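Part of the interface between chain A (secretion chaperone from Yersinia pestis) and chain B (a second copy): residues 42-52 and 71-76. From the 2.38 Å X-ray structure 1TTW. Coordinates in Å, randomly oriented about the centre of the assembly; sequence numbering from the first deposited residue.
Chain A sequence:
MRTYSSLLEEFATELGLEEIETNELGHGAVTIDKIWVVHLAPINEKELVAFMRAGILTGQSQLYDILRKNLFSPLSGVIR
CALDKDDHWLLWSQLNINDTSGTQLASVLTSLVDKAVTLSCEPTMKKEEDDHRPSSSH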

ATOM      1  N   PRO A  42      -4.316 -15.580   1.415  1.00 55.73           N
ATOM      2  CA  PRO A  42      -3.403 -15.206   2.539  1.00 54.80           C
ATOM      3  C   PRO A  42      -2.023 -14.951   1.952  1.00 53.84           C
ATOM      4  O   PRO A  42      -1.504 -15.531   0.992  1.00 51.31           O
ATOM      5  CB  PRO A  42      -3.212 -16.441   3.280  1.00 56.64           C
ATOM      6  CG  PRO A  42      -3.940 -17.540   2.487  1.00 57.55           C
ATOM      7  CD  PRO A  42      -4.535 -17.001   1.236  1.00 55.66           C
ATOM      8  N   ILE A  43      -1.446 -13.913   2.477  1.00 53.97           N
ATOM      9  CA  ILE A  43      -0.177 -13.508   1.959  1.00 52.19           C
ATOM     10  C   ILE A  43       1.084 -13.485   2.924  1.00 50.61           C
ATOM     11  O   ILE A  43       2.211 -13.418   2.417  1.00 49.52           O
ATOM     12  CB  ILE A  43      -0.488 -12.231   1.349  1.00 52.97           C
ATOM     13  CG1 ILE A  43       0.299 -12.007   0.096  1.00 55.20           C
ATOM     14  CG2 ILE A  43      -0.149 -11.052   2.293  1.00 49.12           C
ATOM     15  CD1 ILE A  43       0.527 -10.496   0.137  1.00 55.96           C
ATOM     16  N   ASN A  44       0.873 -13.620   4.234  1.00 48.03           N
ATOM     17  CA  ASN A  44       1.889 -13.326   5.365  1.00 51.06           C
ATOM     18  C   ASN A  44       1.272 -14.202   6.340  1.00 51.22           C
ATOM     19  O   ASN A  44       0.145 -14.586   6.180  1.00 52.62           O
ATOM     20  CB  ASN A  44       1.540 -11.850   6.030  1.00 51.51           C
ATOM     21  CG  ASN A  44       2.246 -10.934   5.311  1.00 61.39           C
ATOM     22  OD1 ASN A  44       3.058 -11.430   4.443  1.00 71.85           O
ATOM     23  ND2 ASN A  44       2.142  -9.704   5.560  1.00 50.79           N
ATOM     24  N   GLU A  45       1.722 -14.113   7.503  1.00 52.09           N
ATOM     25  CA  GLU A  45       1.016 -14.698   8.616  1.00 55.40           C
ATOM     26  C   GLU A  45      -0.095 -13.868   9.109  1.00 55.08           C
ATOM     27  O   GLU A  45      -0.958 -14.343   9.868  1.00 55.75           O
ATOM     28  CB  GLU A  45       2.077 -14.732   9.817  1.00 58.10           C
ATOM     29  CG  GLU A  45       3.247 -15.668   9.532  1.00 58.92           C
ATOM     30  CD  GLU A  45       2.693 -17.111   9.222  1.00 72.66           C
ATOM     31  OE1 GLU A  45       2.200 -17.780  10.243  1.00 77.13           O
ATOM     32  OE2 GLU A  45       2.720 -17.560   7.987  1.00 75.12           O
ATOM     33  N   LYS A  46       0.016 -12.573   8.931  1.00 55.37           N
ATOM     34  CA  LYS A  46      -1.004 -11.658   9.567  1.00 56.39           C
ATOM     35  C   LYS A  46      -2.174 -11.280   8.533  1.00 54.57           C
ATOM     36  O   LYS A  46      -3.257 -10.891   8.875  1.00 51.74           O
ATOM     37  CB  LYS A  46      -0.257 -10.380  10.253  1.00 58.64           C
ATOM     38  N   GLU A  47      -1.917 -11.495   7.256  1.00 54.19           N
ATOM     39  CA  GLU A  47      -2.698 -10.849   6.262  1.00 54.33           C
ATOM     40  C   GLU A  47      -3.067 -11.475   4.940  1.00 54.17           C
ATOM     41  O   GLU A  47      -2.471 -12.511   4.494  1.00 51.41           O
ATOM     42  CB  GLU A  47      -2.164  -9.463   6.143  1.00 53.55           C
ATOM     43  CG  GLU A  47      -1.252  -9.082   5.086  1.00 58.94           C
ATOM     44  CD  GLU A  47      -0.512  -7.865   5.680  1.00 61.45           C
ATOM     45  OE1 GLU A  47      -0.974  -7.547   6.811  1.00 65.99           O
ATOM     46  OE2 GLU A  47       0.473  -7.321   5.127  1.00 61.56           O
ATOM     47  N   LEU A  48      -4.206 -10.948   4.375  1.00 54.60           N
ATOM     48  CA  LEU A  48      -4.711 -11.471   3.077  1.00 50.50           C
ATOM     49  C   LEU A  48      -4.742 -10.445   2.060  1.00 51.72           C
ATOM     50  O   LEU A  48      -4.770  -9.194   2.324  1.00 50.88           O
ATOM     51  CB  LEU A  48      -6.029 -12.118   3.248  1.00 54.06           C
ATOM     52  CG  LEU A  48      -7.370 -11.359   3.553  1.00 53.87           C
ATOM     53  CD1 LEU A  48      -7.679 -10.274   2.607  1.00 63.41           C
ATOM     54  CD2 LEU A  48      -8.384 -12.272   3.165  1.00 56.27           C
ATOM     55  N   VAL A  49      -4.840 -10.920   0.832  1.00 51.67           N
ATOM     56  CA  VAL A  49      -4.974 -10.044  -0.269  1.00 49.73           C
ATOM     57  C   VAL A  49      -6.323 -10.375  -0.958  1.00 50.95           C
ATOM     58  O   VAL A  49      -6.698 -11.508  -1.053  1.00 49.25           O
ATOM     59  CB  VAL A  49      -3.682 -10.162  -1.084  1.00 52.45           C
ATOM     60  CG1 VAL A  49      -3.577 -11.402  -1.970  1.00 48.34           C
ATOM     61  CG2 VAL A  49      -3.490  -9.058  -1.903  1.00 54.37           C
ATOM     62  N   ALA A  50      -7.066  -9.335  -1.389  1.00 48.87           N
ATOM     63  CA  ALA A  50      -8.147  -9.527  -2.302  1.00 46.24           C
ATOM     64  C   ALA A  50      -7.801  -8.812  -3.542  1.00 44.07           C
ATOM     65  O   ALA A  50      -7.331  -7.638  -3.481  1.00 46.13           O
ATOM     66  CB  ALA A  50      -9.432  -8.848  -1.650  1.00 49.02           C
ATOM     67  N   PHE A  51      -7.915  -9.465  -4.709  1.00 45.12           N
ATOM     68  CA  PHE A  51      -7.527  -8.813  -5.962  1.00 44.71           C
ATOM     69  C   PHE A  51      -8.157  -9.197  -7.234  1.00 46.40           C
ATOM     70  O   PHE A  51      -8.781 -10.251  -7.362  1.00 48.91           O
ATOM     71  CB  PHE A  51      -6.029  -8.966  -6.129  1.00 49.00           C
ATOM     72  CG  PHE A  51      -5.540 -10.341  -6.418  1.00 47.51           C
ATOM     73  CD1 PHE A  51      -5.301 -10.736  -7.677  1.00 55.23           C
ATOM     74  CD2 PHE A  51      -5.178 -11.130  -5.419  1.00 48.66           C
ATOM     75  CE1 PHE A  51      -4.729 -12.031  -7.916  1.00 56.73           C
ATOM     76  CE2 PHE A  51      -4.621 -12.372  -5.639  1.00 54.47           C
ATOM     77  CZ  PHE A  51      -4.427 -12.860  -6.889  1.00 46.60           C
ATOM     78  N   MET A  52      -7.973  -8.376  -8.264  1.00 49.08           N
ATOM     79  CA  MET A  52      -8.591  -8.694  -9.538  1.00 51.19           C
ATOM     80  C   MET A  52      -8.126  -8.026 -10.723  1.00 52.88           C
ATOM     81  O   MET A  52      -7.706  -6.927 -10.645  1.00 55.04           O
ATOM     82  CB  MET A  52     -10.138  -8.260  -9.502  1.00 51.90           C
ATOM     83  CG  MET A  52     -10.411  -6.803  -9.578  1.00 56.16           C
ATOM     84  SD  MET A  52     -12.417  -6.364  -9.316  1.00 66.12           S
ATOM     85  CE  MET A  52     -12.989  -7.227 -10.492  1.00 63.40           C
TER
ATOM     86  N   LEU B  71       2.276  -3.509  -6.588  1.00 55.10           N
ATOM     87  CA  LEU B  71       1.614  -4.707  -6.271  1.00 54.40           C
ATOM     88  C   LEU B  71       1.724  -4.908  -4.833  1.00 54.79           C
ATOM     89  O   LEU B  71       2.373  -4.089  -4.138  1.00 53.45           O
ATOM     90  CB  LEU B  71       2.243  -5.843  -6.962  1.00 55.71           C
ATOM     91  CG  LEU B  71       1.453  -6.706  -7.944  1.00 63.42           C
ATOM     92  CD1 LEU B  71       1.984  -8.254  -8.105  1.00 69.55           C
ATOM     93  CD2 LEU B  71      -0.039  -6.727  -7.548  1.00 70.66           C
ATOM     94  N   PHE B  72       0.966  -5.869  -4.328  1.00 53.40           N
ATOM     95  CA  PHE B  72       0.994  -6.121  -2.918  1.00 54.55           C
ATOM     96  C   PHE B  72       2.225  -7.002  -2.490  1.00 56.00           C
ATOM     97  O   PHE B  72       2.614  -7.834  -3.217  1.00 54.31           O
ATOM     98  CB  PHE B  72      -0.263  -6.951  -2.556  1.00 53.27           C
ATOM     99  CG  PHE B  72      -0.606  -7.961  -3.572  1.00 53.73           C
ATOM    100  CD1 PHE B  72       0.048  -9.232  -3.572  1.00 60.26           C
ATOM    101  CD2 PHE B  72      -1.531  -7.738  -4.520  1.00 57.35           C
ATOM    102  CE1 PHE B  72      -0.297 -10.240  -4.425  1.00 52.73           C
ATOM    103  CE2 PHE B  72      -1.919  -8.790  -5.492  1.00 54.55           C
ATOM    104  CZ  PHE B  72      -1.285 -10.021  -5.422  1.00 60.59           C
ATOM    105  N   SER B  73       2.616  -6.997  -1.223  1.00 55.02           N
ATOM    106  CA  SER B  73       3.687  -7.761  -0.816  1.00 52.81           C
ATOM    107  C   SER B  73       3.479  -8.283   0.506  1.00 50.78           C
ATOM    108  O   SER B  73       3.085  -7.589   1.515  1.00 50.67           O
ATOM    109  CB  SER B  73       4.911  -6.874  -0.750  1.00 56.39           C
ATOM    110  OG  SER B  73       6.053  -7.612  -0.262  1.00 59.12           O
ATOM    111  N   PRO B  74       4.051  -9.442   0.628  1.00 51.28           N
ATOM    112  CA  PRO B  74       4.123 -10.153   1.941  1.00 49.42           C
ATOM    113  C   PRO B  74       4.944  -9.401   2.967  1.00 47.09           C
ATOM    114  O   PRO B  74       4.654  -9.488   4.150  1.00 46.37           O
ATOM    115  CB  PRO B  74       4.660 -11.555   1.605  1.00 50.32           C
ATOM    116  CG  PRO B  74       4.987 -11.616   0.208  1.00 52.67           C
ATOM    117  CD  PRO B  74       4.722 -10.190  -0.457  1.00 53.36           C
ATOM    118  N   LEU B  75       5.738  -8.478   2.543  1.00 50.29           N
ATOM    119  CA  LEU B  75       6.699  -7.870   3.397  1.00 55.80           C
ATOM    120  C   LEU B  75       6.477  -6.444   3.783  1.00 56.78           C
ATOM    121  O   LEU B  75       6.075  -5.664   2.992  1.00 59.82           O
ATOM    122  CB  LEU B  75       8.023  -7.746   2.613  1.00 57.63           C
ATOM    123  CG  LEU B  75       9.139  -8.801   2.342  1.00 61.75           C
ATOM    124  CD1 LEU B  75       9.091 -10.092   2.878  1.00 55.46           C
ATOM    125  CD2 LEU B  75       9.349  -8.848   0.751  1.00 66.50           C
ATOM    126  N   SER B  76       7.015  -6.053   4.911  1.00 56.37           N
ATOM    127  CA  SER B  76       6.782  -4.753   5.459  1.00 56.78           C
ATOM    128  C   SER B  76       7.797  -3.822   4.935  1.00 55.27           C
ATOM    129  O   SER B  76       8.759  -4.288   4.418  1.00 57.16           O
ATOM    130  CB  SER B  76       7.043  -4.820   6.887  1.00 56.71           C
ATOM    131  OG  SER B  76       6.592  -6.091   7.204  1.00 66.80           O
TER

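Chain B crosses this contact as an irregular segment without helix or strand. Chain A presents a loop that runs into a strand from Glu A47 onward. Ile A43 N donates a backbone hydrogen bond to Glu A47 O (2.7 Å), closing the turn between them. Most of the contact is apolar.

Leu B71 makes no contact here. Phe B72 is the main anchor, with its side chain directed at chain A. Val A49 CG2 lies over one face of its ring, 3.5 Å from Phe B72 CG, in a CH-pi contact. Phe A51 CD2 comes within 4.0 Å of Phe B72 CE2. The two rings meet obliquely, with planes at 40° and centroids 5.2 Å apart. Ile A43 CD1 adds a further apolar contact, 3.9 Å from Phe B72 CD1.

Ser B73 points its CB away from chain A, so its backbone makes the contact: Ser B73 C lies 3.7 Å from Ile A43 CD1. Ser B73 OG accepts a hydrogen bond from Leu B75 N (3.0 Å), within chain B.

Pro B74 CB packs 3.2 Å from Ile A43 O, and Pro B74 CD lies 4.2 Å from Ile A43 CD1. The side chain of Asn A44 also reaches Pro B74, but its amide orientation is uncertain.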